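Local atomic coordinates of succinylglutamate desuccinylase (Vibrio cholerae, PDB entry 2G9D), a protein that probably hydrolyses N-succinylglutamate to succinate and glutamate with the help of one zinc ion per subunit, the last step of arginine breakdown by the AST pathway. Residues 20-24 / 36-40; 163-169 / 190-196; 186-190 / 251-257. All coordinates share one frame. Residue numbers count along the deposited sequence, not the author numbering.

Overall arrangement
From the N terminus, contact 1 (20-24 / 36-40) closes the hairpin of strands 24-27 and 33-38 at one end of the sheet and is complete before the other two begin. About 33 Å away, centre to centre, and across the middle of the chain, contact 2 (163-169 / 190-196) closes the beta-alpha-beta unit of strand 166-169, helix 179-187 and strand 192-195. Contact 3 (186-190 / 251-257) starts at the end of that helix and crosses contact 2 along the chain, sharing I190. It ties the helix to the loop leading into strand 258-267, which pairs with strand 192-195. S257 OG lies 2.9 Å from E191 O, a probable, weak hydrogen bond joining contacts 2 and 3.

Contact 1. Residues 20-24 / 36-40; sequences PMVAQ and LHQRG
Two backbone hydrogen bonds join Q24 and L36: Q24 N donates to L36 O at 3.3 Å with an N-H...O angle of 153°, and L36 N returns a weak one to Q24 O at 3.4 Å. They make an antiparallel hydrogen-bonded pair, CA atoms 5.1 Å apart, with both side chains on one face of the sheet, where Q24 CG comes 4.2 Å from L36 CD2. Moving back from Q24, residues 20-23 stay extended, from A23 (phi -66°, psi 161°) to M21 (phi -91°, psi 117°), without regular strand pairing. A23 still runs close, its CA 4.6 Å from that of H37 and its CB 3.1 Å from both L36 O and H37 O. H37 leaves extended geometry at phi -105°, psi -64°, and by M21 the gap has widened to 6.2 Å between M21 CA and R39 CA. This is the open end of a beta hairpin, strands 24-27 and 33-38, whose second strand goes on to pair with 41-44. M21, a selenomethionine, fills the widening gap. With chi1 p, chi2 t and chi3 m, it lays CE 3.3 Å from L36 CD2 and 4.1 Å from G40 N, while SE rests 4.1 Å from R39 CA. G40 turns the chain at phi 82°, psi 15°, where a CB would jam against R39 O. V22 and H37 point away, H37 NE2 hydrogen-bonding E43.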
ATOM      1  N   PRO A  20      18.495  18.928   6.811  1.00 84.42           N
ATOM      2  CA  PRO A  20      17.416  19.118   5.845  1.00 84.14           C
ATOM      3  C   PRO A  20      17.921  19.000   4.424  1.00 83.69           C
ATOM      4  O   PRO A  20      18.838  19.712   4.026  1.00 84.00           O
ATOM      5  CB  PRO A  20      16.946  20.526   6.148  1.00 84.55           C
ATOM      6  CG  PRO A  20      18.235  21.218   6.377  1.00 84.95           C
ATOM      7  CD  PRO A  20      18.991  20.236   7.275  1.00 85.04           C
HETATM    8  N   MSE A  21      17.321  18.097   3.663  1.00 83.90           N
HETATM    9  CA  MSE A  21      17.697  17.902   2.274  1.00 84.18           C
HETATM   10  C   MSE A  21      16.827  18.817   1.414  1.00 82.75           C
HETATM   11  O   MSE A  21      15.607  18.689   1.395  1.00 82.89           O
HETATM   12  CB  MSE A  21      17.486  16.439   1.874  1.00 87.69           C
HETATM   13  CG  MSE A  21      16.096  15.886   2.207  1.00 90.96           C
HETATM   14 SE   MSE A  21      15.746  14.041   1.643  1.00 97.22          SE
HETATM   15  CE  MSE A  21      15.182  14.384  -0.168  1.00 92.09           C
ATOM     16  N   VAL A  22      17.454  19.755   0.719  1.00 80.57           N
ATOM     17  CA  VAL A  22      16.712  20.679  -0.124  1.00 78.42           C
ATOM     18  C   VAL A  22      16.382  20.012  -1.437  1.00 76.77           C
ATOM     19  O   VAL A  22      16.983  19.008  -1.797  1.00 76.89           O
ATOM     20  CB  VAL A  22      17.533  21.941  -0.449  1.00 79.61           C
ATOM     21  CG1 VAL A  22      17.896  22.685   0.827  1.00 81.00           C
ATOM     22  CG2 VAL A  22      18.792  21.556  -1.219  1.00 79.47           C
ATOM     23  N   ALA A  23      15.432  20.584  -2.163  1.00 75.24           N
ATOM     24  CA  ALA A  23      15.062  20.052  -3.467  1.00 73.34           C
ATOM     25  C   ALA A  23      16.255  20.222  -4.401  1.00 71.71           C
ATOM     26  O   ALA A  23      17.148  21.026  -4.131  1.00 70.67           O
ATOM     27  CB  ALA A  23      13.865  20.811  -4.026  1.00 72.82           C
ATOM     28  N   GLN A  24      16.260  19.460  -5.493  1.00 71.03           N
ATOM     29  CA  GLN A  24      17.319  19.534  -6.493  1.00 69.75           C
ATOM     30  C   GLN A  24      17.086  18.585  -7.649  1.00 68.75           C
ATOM     31  O   GLN A  24      17.156  17.371  -7.491  1.00 69.38           O
ATOM     32  CB  GLN A  24      18.679  19.249  -5.864  1.00 70.26           C
ATOM     33  CG  GLN A  24      18.773  17.988  -5.048  1.00 69.56           C
ATOM     34  CD  GLN A  24      20.071  17.943  -4.274  1.00 69.79           C
ATOM     35  OE1 GLN A  24      21.146  18.148  -4.838  1.00 69.88           O
ATOM     36  NE2 GLN A  24      19.983  17.680  -2.975  1.00 70.11           N
ATOM     37  N   LEU A  36      13.963  16.111  -7.284  1.00 62.19           N
ATOM     38  CA  LEU A  36      13.760  15.890  -5.855  1.00 60.64           C
ATOM     39  C   LEU A  36      12.933  17.075  -5.369  1.00 61.79           C
ATOM     40  O   LEU A  36      13.238  18.229  -5.683  1.00 62.70           O
ATOM     41  CB  LEU A  36      15.083  15.888  -5.119  1.00 57.60           C
ATOM     42  CG  LEU A  36      15.064  14.969  -3.919  1.00 56.21           C
ATOM     43  CD1 LEU A  36      15.007  13.532  -4.391  1.00 56.06           C
ATOM     44  CD2 LEU A  36      16.308  15.182  -3.117  1.00 56.88           C
ATOM     45  N   HIS A  37      11.888  16.814  -4.599  1.00 61.98           N
ATOM     46  CA  HIS A  37      11.051  17.916  -4.151  1.00 60.22           C
ATOM     47  C   HIS A  37      11.235  18.311  -2.695  1.00 59.06           C
ATOM     48  O   HIS A  37      11.664  19.431  -2.396  1.00 60.15           O
ATOM     49  CB  HIS A  37       9.590  17.570  -4.408  1.00 60.70           C
ATOM     50  CG  HIS A  37       9.280  17.291  -5.842  1.00 59.51           C
ATOM     51  ND1 HIS A  37       9.518  18.206  -6.842  1.00 59.19           N
ATOM     52  CD2 HIS A  37       8.696  16.224  -6.435  1.00 60.10           C
ATOM     53  CE1 HIS A  37       9.087  17.719  -7.992  1.00 60.66           C
ATOM     54  NE2 HIS A  37       8.583  16.518  -7.772  1.00 61.76           N
ATOM     55  N   GLN A  38      10.905  17.400  -1.788  1.00 55.37           N
ATOM     56  CA  GLN A  38      11.034  17.686  -0.371  1.00 52.42           C
ATOM     57  C   GLN A  38      11.367  16.415   0.375  1.00 50.71           C
ATOM     58  O   GLN A  38      11.342  15.335  -0.196  1.00 51.78           O
ATOM     59  CB  GLN A  38       9.725  18.265   0.142  1.00 52.63           C
ATOM     60  CG  GLN A  38       8.556  17.325  -0.045  1.00 50.58           C
ATOM     61  CD  GLN A  38       7.232  18.042   0.013  1.00 48.79           C
ATOM     62  OE1 GLN A  38       6.906  18.826  -0.878  1.00 47.03           O
ATOM     63  NE2 GLN A  38       6.460  17.786   1.069  1.00 48.31           N
ATOM     64  N   ARG A  39      11.673  16.555   1.655  1.00 48.38           N
ATOM     65  CA  ARG A  39      12.010  15.421   2.496  1.00 48.67           C
ATOM     66  C   ARG A  39      11.111  14.194   2.222  1.00 48.60           C
ATOM     67  O   ARG A  39       9.909  14.212   2.489  1.00 49.02           O
ATOM     68  CB  ARG A  39      11.912  15.875   3.956  1.00 49.86           C
ATOM     69  CG  ARG A  39      12.711  15.075   4.959  1.00 51.65           C
ATOM     70  CD  ARG A  39      12.926  15.925   6.204  1.00 54.71           C
ATOM     71  NE  ARG A  39      13.113  15.115   7.406  1.00 56.69           N
ATOM     72  CZ  ARG A  39      14.216  14.435   7.693  1.00 58.12           C
ATOM     73  NH1 ARG A  39      15.250  14.462   6.866  1.00 60.17           N
ATOM     74  NH2 ARG A  39      14.282  13.720   8.808  1.00 58.80           N
ATOM     75  N   GLY A  40      11.697  13.140   1.656  1.00 48.41           N
ATOM     76  CA  GLY A  40      10.944  11.932   1.370  1.00 48.00           C
ATOM     77  C   GLY A  40      10.133  11.921   0.091  1.00 48.26           C
ATOM     78  O   GLY A  40       9.267  11.061  -0.086  1.00 47.88           O
TER

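Contact 2. Residues 163-169 / 190-196; sequences HYSFAVS and IEAVMLS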
ATOM      1  N   HIS A 163      -1.374 -15.687   4.720  1.00 54.54           N
ATOM      2  CA  HIS A 163      -0.796 -15.260   3.466  1.00 54.40           C
ATOM      3  C   HIS A 163       0.282 -14.260   3.868  1.00 54.56           C
ATOM      4  O   HIS A 163      -0.022 -13.266   4.534  1.00 54.78           O
ATOM      5  CB  HIS A 163      -1.868 -14.559   2.631  1.00 54.05           C
ATOM      6  CG  HIS A 163      -3.071 -15.407   2.336  1.00 51.32           C
ATOM      7  ND1 HIS A 163      -3.103 -16.329   1.312  1.00 50.85           N
ATOM      8  CD2 HIS A 163      -4.290 -15.454   2.918  1.00 48.85           C
ATOM      9  CE1 HIS A 163      -4.290 -16.903   1.276  1.00 49.13           C
ATOM     10  NE2 HIS A 163      -5.029 -16.390   2.240  1.00 47.70           N
ATOM     11  N   TYR A 164       1.530 -14.520   3.477  1.00 54.30           N
ATOM     12  CA  TYR A 164       2.635 -13.634   3.829  1.00 54.62           C
ATOM     13  C   TYR A 164       2.365 -12.196   3.419  1.00 53.31           C
ATOM     14  O   TYR A 164       2.546 -11.277   4.213  1.00 54.10           O
ATOM     15  CB  TYR A 164       3.948 -14.104   3.191  1.00 56.76           C
ATOM     16  CG  TYR A 164       5.176 -13.539   3.886  1.00 58.75           C
ATOM     17  CD1 TYR A 164       5.375 -13.750   5.254  1.00 60.18           C
ATOM     18  CD2 TYR A 164       6.112 -12.761   3.196  1.00 57.88           C
ATOM     19  CE1 TYR A 164       6.464 -13.199   5.917  1.00 61.04           C
ATOM     20  CE2 TYR A 164       7.210 -12.205   3.853  1.00 58.10           C
ATOM     21  CZ  TYR A 164       7.374 -12.428   5.215  1.00 59.76           C
ATOM     22  OH  TYR A 164       8.429 -11.871   5.901  1.00 60.43           O
ATOM     23  N   SER A 165       1.925 -12.003   2.184  1.00 51.21           N
ATOM     24  CA  SER A 165       1.630 -10.670   1.683  1.00 50.20           C
ATOM     25  C   SER A 165       0.329 -10.720   0.885  1.00 49.88           C
ATOM     26  O   SER A 165       0.030 -11.726   0.247  1.00 52.46           O
ATOM     27  CB  SER A 165       2.770 -10.213   0.783  1.00 50.45           C
ATOM     28  OG  SER A 165       2.964 -11.148  -0.268  1.00 53.41           O
ATOM     29  N   PHE A 166      -0.453  -9.649   0.916  1.00 47.03           N
ATOM     30  CA  PHE A 166      -1.698  -9.630   0.161  1.00 42.34           C
ATOM     31  C   PHE A 166      -2.025  -8.196  -0.215  1.00 40.39           C
ATOM     32  O   PHE A 166      -1.589  -7.261   0.456  1.00 38.99           O
ATOM     33  CB  PHE A 166      -2.815 -10.247   0.994  1.00 41.49           C
ATOM     34  CG  PHE A 166      -2.951  -9.632   2.348  1.00 42.66           C
ATOM     35  CD1 PHE A 166      -3.878  -8.614   2.575  1.00 41.34           C
ATOM     36  CD2 PHE A 166      -2.125 -10.037   3.396  1.00 42.96           C
ATOM     37  CE1 PHE A 166      -3.980  -8.001   3.819  1.00 40.45           C
ATOM     38  CE2 PHE A 166      -2.217  -9.426   4.647  1.00 42.60           C
ATOM     39  CZ  PHE A 166      -3.153  -8.405   4.856  1.00 41.47           C
ATOM     40  N   ALA A 167      -2.776  -8.028  -1.300  1.00 39.78           N
ATOM     41  CA  ALA A 167      -3.158  -6.701  -1.792  1.00 37.85           C
ATOM     42  C   ALA A 167      -4.555  -6.286  -1.343  1.00 35.81           C
ATOM     43  O   ALA A 167      -5.378  -7.112  -0.996  1.00 36.29           O
ATOM     44  CB  ALA A 167      -3.065  -6.663  -3.305  1.00 38.04           C
ATOM     45  N   VAL A 168      -4.819  -4.991  -1.356  1.00 34.80           N
ATOM     46  CA  VAL A 168      -6.113  -4.486  -0.914  1.00 33.00           C
ATOM     47  C   VAL A 168      -6.710  -3.505  -1.905  1.00 32.30           C
ATOM     48  O   VAL A 168      -6.509  -2.318  -1.757  1.00 29.75           O
ATOM     49  CB  VAL A 168      -5.972  -3.761   0.438  1.00 32.00           C
ATOM     50  CG1 VAL A 168      -7.333  -3.569   1.092  1.00 29.40           C
ATOM     51  CG2 VAL A 168      -5.023  -4.531   1.314  1.00 30.81           C
ATOM     52  N   SER A 169      -7.456  -3.986  -2.894  1.00 33.57           N
ATOM     53  CA  SER A 169      -8.028  -3.057  -3.870  1.00 35.53           C
ATOM     54  C   SER A 169      -9.150  -2.189  -3.274  1.00 35.59           C
ATOM     55  O   SER A 169     -10.022  -2.679  -2.560  1.00 35.71           O
ATOM     56  CB  SER A 169      -8.538  -3.797  -5.111  1.00 33.94           C
ATOM     57  OG  SER A 169      -8.730  -2.863  -6.164  1.00 34.18           O
ATOM     58  N   ILE A 190       1.984 -12.022  -5.128  1.00 41.29           N
ATOM     59  CA  ILE A 190       1.307 -11.635  -3.905  1.00 42.11           C
ATOM     60  C   ILE A 190       0.370 -12.785  -3.644  1.00 43.64           C
ATOM     61  O   ILE A 190      -0.419 -13.166  -4.506  1.00 43.08           O
ATOM     62  CB  ILE A 190       0.510 -10.331  -4.058  1.00 41.07           C
ATOM     63  CG1 ILE A 190       1.420  -9.206  -4.553  1.00 39.54           C
ATOM     64  CG2 ILE A 190      -0.091  -9.945  -2.709  1.00 41.70           C
ATOM     65  CD1 ILE A 190       2.558  -8.868  -3.612  1.00 37.53           C
ATOM     66  N   GLU A 191       0.467 -13.347  -2.452  1.00 45.70           N
ATOM     67  CA  GLU A 191      -0.346 -14.494  -2.103  1.00 48.63           C
ATOM     68  C   GLU A 191      -1.864 -14.276  -2.046  1.00 50.38           C
ATOM     69  O   GLU A 191      -2.625 -15.178  -2.411  1.00 51.77           O
ATOM     70  CB  GLU A 191       0.186 -15.090  -0.807  1.00 48.82           C
ATOM     71  CG  GLU A 191       1.642 -15.483  -0.940  1.00 49.73           C
ATOM     72  CD  GLU A 191       2.493 -14.980   0.212  1.00 51.14           C
ATOM     73  OE1 GLU A 191       2.356 -15.532   1.328  1.00 49.89           O
ATOM     74  OE2 GLU A 191       3.291 -14.031  -0.001  1.00 51.66           O
ATOM     75  N   ALA A 192      -2.322 -13.097  -1.632  1.00 49.70           N
ATOM     76  CA  ALA A 192      -3.763 -12.869  -1.578  1.00 48.52           C
ATOM     77  C   ALA A 192      -4.226 -11.469  -1.976  1.00 47.60           C
ATOM     78  O   ALA A 192      -3.504 -10.483  -1.848  1.00 47.25           O
ATOM     79  CB  ALA A 192      -4.286 -13.209  -0.190  1.00 48.70           C
ATOM     80  N   VAL A 193      -5.453 -11.395  -2.460  1.00 46.41           N
ATOM     81  CA  VAL A 193      -6.020 -10.123  -2.860  1.00 46.62           C
ATOM     82  C   VAL A 193      -7.355  -9.914  -2.158  1.00 47.16           C
ATOM     83  O   VAL A 193      -8.228 -10.762  -2.212  1.00 46.44           O
ATOM     84  CB  VAL A 193      -6.305 -10.082  -4.356  1.00 46.34           C
ATOM     85  CG1 VAL A 193      -6.340  -8.644  -4.827  1.00 43.63           C
ATOM     86  CG2 VAL A 193      -5.300 -10.938  -5.107  1.00 45.76           C
HETATM   87  N   MSE A 194      -7.510  -8.769  -1.513  1.00 48.38           N
HETATM   88  CA  MSE A 194      -8.736  -8.430  -0.810  1.00 49.10           C
HETATM   89  C   MSE A 194      -9.472  -7.307  -1.509  1.00 47.28           C
HETATM   90  O   MSE A 194      -9.016  -6.163  -1.495  1.00 45.88           O
HETATM   91  CB  MSE A 194      -8.417  -7.948   0.583  1.00 54.80           C
HETATM   92  CG  MSE A 194      -8.389  -8.996   1.647  1.00 61.88           C
HETATM   93 SE   MSE A 194      -8.185  -8.012   3.313  1.00 76.36          SE
HETATM   94  CE  MSE A 194      -9.643  -6.757   3.152  1.00 67.02           C
ATOM     95  N   LEU A 195     -10.610  -7.615  -2.108  1.00 45.19           N
ATOM     96  CA  LEU A 195     -11.374  -6.571  -2.762  1.00 45.70           C
ATOM     97  C   LEU A 195     -12.272  -5.847  -1.748  1.00 46.32           C
ATOM     98  O   LEU A 195     -13.256  -6.397  -1.262  1.00 45.59           O
ATOM     99  CB  LEU A 195     -12.194  -7.177  -3.888  1.00 44.71           C
ATOM    100  CG  LEU A 195     -11.303  -7.682  -5.020  1.00 43.00           C
ATOM    101  CD1 LEU A 195     -12.156  -8.383  -6.067  1.00 43.97           C
ATOM    102  CD2 LEU A 195     -10.539  -6.515  -5.627  1.00 40.33           C
ATOM    103  N   SER A 196     -11.918  -4.611  -1.426  1.00 47.62           N
ATOM    104  CA  SER A 196     -12.681  -3.841  -0.463  1.00 50.10           C
ATOM    105  C   SER A 196     -14.140  -3.757  -0.907  1.00 53.94           C
ATOM    106  O   SER A 196     -14.431  -3.631  -2.108  1.00 54.78           O
ATOM    107  CB  SER A 196     -12.084  -2.437  -0.324  1.00 48.91           C
ATOM    108  OG  SER A 196     -12.607  -1.760   0.802  1.00 47.63           O
TER
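The H163 ring lies over A192, whose CB sits 3.6 Å from the ring centroid and 14° off its normal, a CH-pi contact. Beside it E191 turns its carboxylate back to the other segment, accepting hydrogen bonds from Y164 N at OE1 (2.5 Å, OE1 being less surely placed) and from S165 OG at OE2 (2.9 Å). From there the strands run parallel, their axes 4.3 Å apart at 19°. A167 N donates to A192 O (2.6 Å, the oxygen less surely placed), M194 N to A167 O (2.7 Å) and, past the strand, S196 N to S169 O (2.9 Å). Helix 179-187 connects them as a beta-alpha-beta crossover and covers A167 and I190 through I185. On the other face F166 CB meets A192 CB at 3.5 Å, and F166 CE1 lies 4.2 Å from selenomethionine M194 SE, a Met-aromatic contact. F166 also touches E219, the predicted active-site residue, so this face of apolar side chains probably forms part of the catalytic site's surroundings, while the carboxylate of E191 binds the polar groups where the pairing begins.

Contact 3. Residues 186-190 / 251-257; sequences EQAHI and EHLPRKS
E186 lies in the last turn of helix 179-187, with chi1 and chi2 both m, so that its carboxylate swings round to residues 255-257. E186 OE2 comes within 3.0 Å of K256 CA and OE1 3.7 Å from K256 CD; E186 CB meets P254 CB at 4.0 Å. Q187, still helical, is where the two segments run closest, its CA 4.3 Å from that of P254. Its side chain is extended, chi1 and chi2 both t, and touches A240 and D243 of helix 235-246. The facing segment 251-257 is the irregular, largely extended loop from that helix to strand 258-267, with R255 at phi -158°, psi 120°. A188 points away and touches A240. H189 leaves helical geometry at phi 63°, psi 35°, ending the helix in a Schellman motif; H189 N bonds back to E186 O at a very short 2.5 Å. With chi1 m, its ring reaches across, H189 NE2 donating to L253 O (2.5 Å, N-H...O angle 154°). R255 CB covers one face of this ring, 4.2 Å from H189 CD2. The H252 ring is slid aside, centroids 5.5 Å apart and planes at 29°, barely overlapping it. I190 takes up an extended course at phi -68°, psi 126°, its CA 6.4 Å from that of S257. S257 OG makes a weak, unsettled 3.1 Å hydrogen bond to I190 O, E191 O being a second weak acceptor for the same proton.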
ATOM      1  N   GLU A 186       0.183 -10.672  -9.667  1.00 40.10           N
ATOM      2  CA  GLU A 186       0.596 -12.041  -9.929  1.00 42.39           C
ATOM      3  C   GLU A 186       2.127 -12.105 -10.050  1.00 43.00           C
ATOM      4  O   GLU A 186       2.798 -12.879  -9.354  1.00 42.44           O
ATOM      5  CB  GLU A 186      -0.039 -12.559 -11.225  1.00 44.33           C
ATOM      6  CG  GLU A 186      -1.560 -12.364 -11.385  1.00 50.79           C
ATOM      7  CD  GLU A 186      -2.431 -13.255 -10.482  1.00 53.60           C
ATOM      8  OE1 GLU A 186      -3.613 -13.511 -10.844  1.00 54.76           O
ATOM      9  OE2 GLU A 186      -1.953 -13.684  -9.411  1.00 53.44           O
ATOM     10  N   GLN A 187       2.692 -11.288 -10.925  1.00 43.62           N
ATOM     11  CA  GLN A 187       4.136 -11.318 -11.081  1.00 45.68           C
ATOM     12  C   GLN A 187       4.816 -11.017  -9.745  1.00 44.36           C
ATOM     13  O   GLN A 187       5.961 -11.398  -9.505  1.00 43.61           O
ATOM     14  CB  GLN A 187       4.609 -10.315 -12.144  1.00 48.25           C
ATOM     15  CG  GLN A 187       6.139 -10.240 -12.213  1.00 50.87           C
ATOM     16  CD  GLN A 187       6.675  -9.217 -13.201  1.00 51.74           C
ATOM     17  OE1 GLN A 187       6.296  -8.047 -13.186  1.00 51.66           O
ATOM     18  NE2 GLN A 187       7.581  -9.660 -14.059  1.00 54.56           N
ATOM     19  N   ALA A 188       4.120 -10.327  -8.863  1.00 42.29           N
ATOM     20  CA  ALA A 188       4.739 -10.033  -7.596  1.00 41.68           C
ATOM     21  C   ALA A 188       4.598 -11.259  -6.724  1.00 41.84           C
ATOM     22  O   ALA A 188       5.236 -11.358  -5.673  1.00 41.40           O
ATOM     23  CB  ALA A 188       4.071  -8.846  -6.954  1.00 43.40           C
ATOM     24  N   HIS A 189       3.774 -12.204  -7.181  1.00 41.12           N
ATOM     25  CA  HIS A 189       3.510 -13.422  -6.423  1.00 40.61           C
ATOM     26  C   HIS A 189       2.823 -13.055  -5.110  1.00 40.86           C
ATOM     27  O   HIS A 189       3.074 -13.686  -4.081  1.00 39.84           O
ATOM     28  CB  HIS A 189       4.804 -14.157  -6.078  1.00 41.43           C
ATOM     29  CG  HIS A 189       5.349 -15.003  -7.184  1.00 42.04           C
ATOM     30  ND1 HIS A 189       6.356 -15.922  -6.984  1.00 41.71           N
ATOM     31  CD2 HIS A 189       5.028 -15.077  -8.495  1.00 43.26           C
ATOM     32  CE1 HIS A 189       6.631 -16.527  -8.123  1.00 43.25           C
ATOM     33  NE2 HIS A 189       5.838 -16.033  -9.058  1.00 43.80           N
ATOM     34  N   ILE A 190       1.984 -12.022  -5.128  1.00 41.29           N
ATOM     35  CA  ILE A 190       1.307 -11.635  -3.905  1.00 42.11           C
ATOM     36  C   ILE A 190       0.370 -12.785  -3.644  1.00 43.64           C
ATOM     37  O   ILE A 190      -0.419 -13.166  -4.506  1.00 43.08           O
ATOM     38  CB  ILE A 190       0.510 -10.331  -4.058  1.00 41.07           C
ATOM     39  CG1 ILE A 190       1.420  -9.206  -4.553  1.00 39.54           C
ATOM     40  CG2 ILE A 190      -0.091  -9.945  -2.709  1.00 41.70           C
ATOM     41  CD1 ILE A 190       2.558  -8.868  -3.612  1.00 37.53           C
ATOM     42  N   GLU A 251      10.383 -11.218 -16.761  1.00 70.87           N
ATOM     43  CA  GLU A 251      11.251 -12.405 -16.821  1.00 69.16           C
ATOM     44  C   GLU A 251      11.034 -13.681 -15.983  1.00 66.99           C
ATOM     45  O   GLU A 251      11.600 -14.728 -16.326  1.00 66.93           O
ATOM     46  CB  GLU A 251      12.705 -11.957 -16.635  1.00 69.84           C
ATOM     47  CG  GLU A 251      13.528 -11.978 -17.916  1.00 69.65           C
ATOM     48  CD  GLU A 251      14.496 -10.817 -18.011  1.00 69.58           C
ATOM     49  OE1 GLU A 251      14.054  -9.709 -18.392  1.00 70.04           O
ATOM     50  OE2 GLU A 251      15.694 -11.001 -17.695  1.00 68.64           O
ATOM     51  N   HIS A 252      10.254 -13.624 -14.904  1.00 64.31           N
ATOM     52  CA  HIS A 252      10.023 -14.820 -14.090  1.00 62.22           C
ATOM     53  C   HIS A 252       8.552 -15.271 -14.169  1.00 61.65           C
ATOM     54  O   HIS A 252       7.685 -14.513 -14.621  1.00 62.94           O
ATOM     55  CB  HIS A 252      10.351 -14.521 -12.650  1.00 61.92           C
ATOM     56  CG  HIS A 252       9.454 -13.492 -12.046  1.00 62.39           C
ATOM     57  ND1 HIS A 252       9.066 -13.529 -10.725  1.00 63.09           N
ATOM     58  CD2 HIS A 252       8.889 -12.382 -12.576  1.00 62.81           C
ATOM     59  CE1 HIS A 252       8.301 -12.484 -10.465  1.00 64.97           C
ATOM     60  NE2 HIS A 252       8.178 -11.773 -11.571  1.00 64.46           N
ATOM     61  N   LEU A 253       8.273 -16.493 -13.715  1.00 59.61           N
ATOM     62  CA  LEU A 253       6.924 -17.044 -13.742  1.00 57.68           C
ATOM     63  C   LEU A 253       6.031 -16.510 -12.618  1.00 57.96           C
ATOM     64  O   LEU A 253       6.440 -16.452 -11.454  1.00 57.32           O
ATOM     65  CB  LEU A 253       6.982 -18.563 -13.638  1.00 55.28           C
ATOM     66  CG  LEU A 253       7.151 -19.346 -14.935  1.00 55.48           C
ATOM     67  CD1 LEU A 253       7.618 -20.766 -14.599  1.00 55.33           C
ATOM     68  CD2 LEU A 253       5.825 -19.342 -15.735  1.00 52.21           C
ATOM     69  N   PRO A 254       4.804 -16.081 -12.963  1.00 58.70           N
ATOM     70  CA  PRO A 254       3.845 -15.556 -11.978  1.00 59.60           C
ATOM     71  C   PRO A 254       3.012 -16.679 -11.354  1.00 60.22           C
ATOM     72  O   PRO A 254       3.208 -17.858 -11.665  1.00 59.71           O
ATOM     73  CB  PRO A 254       2.996 -14.598 -12.809  1.00 58.83           C
ATOM     74  CG  PRO A 254       2.938 -15.301 -14.146  1.00 57.54           C
ATOM     75  CD  PRO A 254       4.371 -15.750 -14.341  1.00 58.16           C
ATOM     76  N   ARG A 255       2.089 -16.313 -10.474  1.00 61.19           N
ATOM     77  CA  ARG A 255       1.234 -17.302  -9.831  1.00 63.96           C
ATOM     78  C   ARG A 255      -0.053 -16.683  -9.319  1.00 64.13           C
ATOM     79  O   ARG A 255      -0.016 -15.780  -8.480  1.00 65.79           O
ATOM     80  CB  ARG A 255       1.954 -17.978  -8.661  1.00 67.13           C
ATOM     81  CG  ARG A 255       2.164 -19.495  -8.845  1.00 73.40           C
ATOM     82  CD  ARG A 255       0.877 -20.233  -9.278  1.00 75.39           C
ATOM     83  NE  ARG A 255      -0.149 -20.263  -8.234  1.00 79.16           N
ATOM     84  CZ  ARG A 255      -1.361 -20.795  -8.386  1.00 81.07           C
ATOM     85  NH1 ARG A 255      -1.710 -21.343  -9.545  1.00 82.62           N
ATOM     86  NH2 ARG A 255      -2.225 -20.789  -7.375  1.00 80.99           N
ATOM     87  N   LYS A 256      -1.184 -17.175  -9.825  1.00 62.32           N
ATOM     88  CA  LYS A 256      -2.495 -16.682  -9.423  1.00 60.75           C
ATOM     89  C   LYS A 256      -2.589 -16.468  -7.921  1.00 58.72           C
ATOM     90  O   LYS A 256      -1.962 -17.192  -7.147  1.00 58.48           O
ATOM     91  CB  LYS A 256      -3.581 -17.660  -9.868  1.00 61.55           C
ATOM     92  CG  LYS A 256      -4.373 -17.199 -11.081  1.00 61.73           C
ATOM     93  CD  LYS A 256      -3.490 -16.939 -12.291  1.00 63.35           C
ATOM     94  CE  LYS A 256      -4.344 -16.423 -13.450  1.00 64.85           C
ATOM     95  NZ  LYS A 256      -3.591 -16.130 -14.708  1.00 64.42           N
ATOM     96  N   SER A 257      -3.368 -15.472  -7.513  1.00 57.26           N
ATOM     97  CA  SER A 257      -3.533 -15.165  -6.092  1.00 57.98           C
ATOM     98  C   SER A 257      -4.944 -15.492  -5.614  1.00 57.91           C
ATOM     99  O   SER A 257      -5.905 -15.406  -6.389  1.00 57.29           O
ATOM    100  CB  SER A 257      -3.236 -13.678  -5.839  1.00 58.54           C
ATOM    101  OG  SER A 257      -3.519 -13.304  -4.500  1.00 57.43           O
TER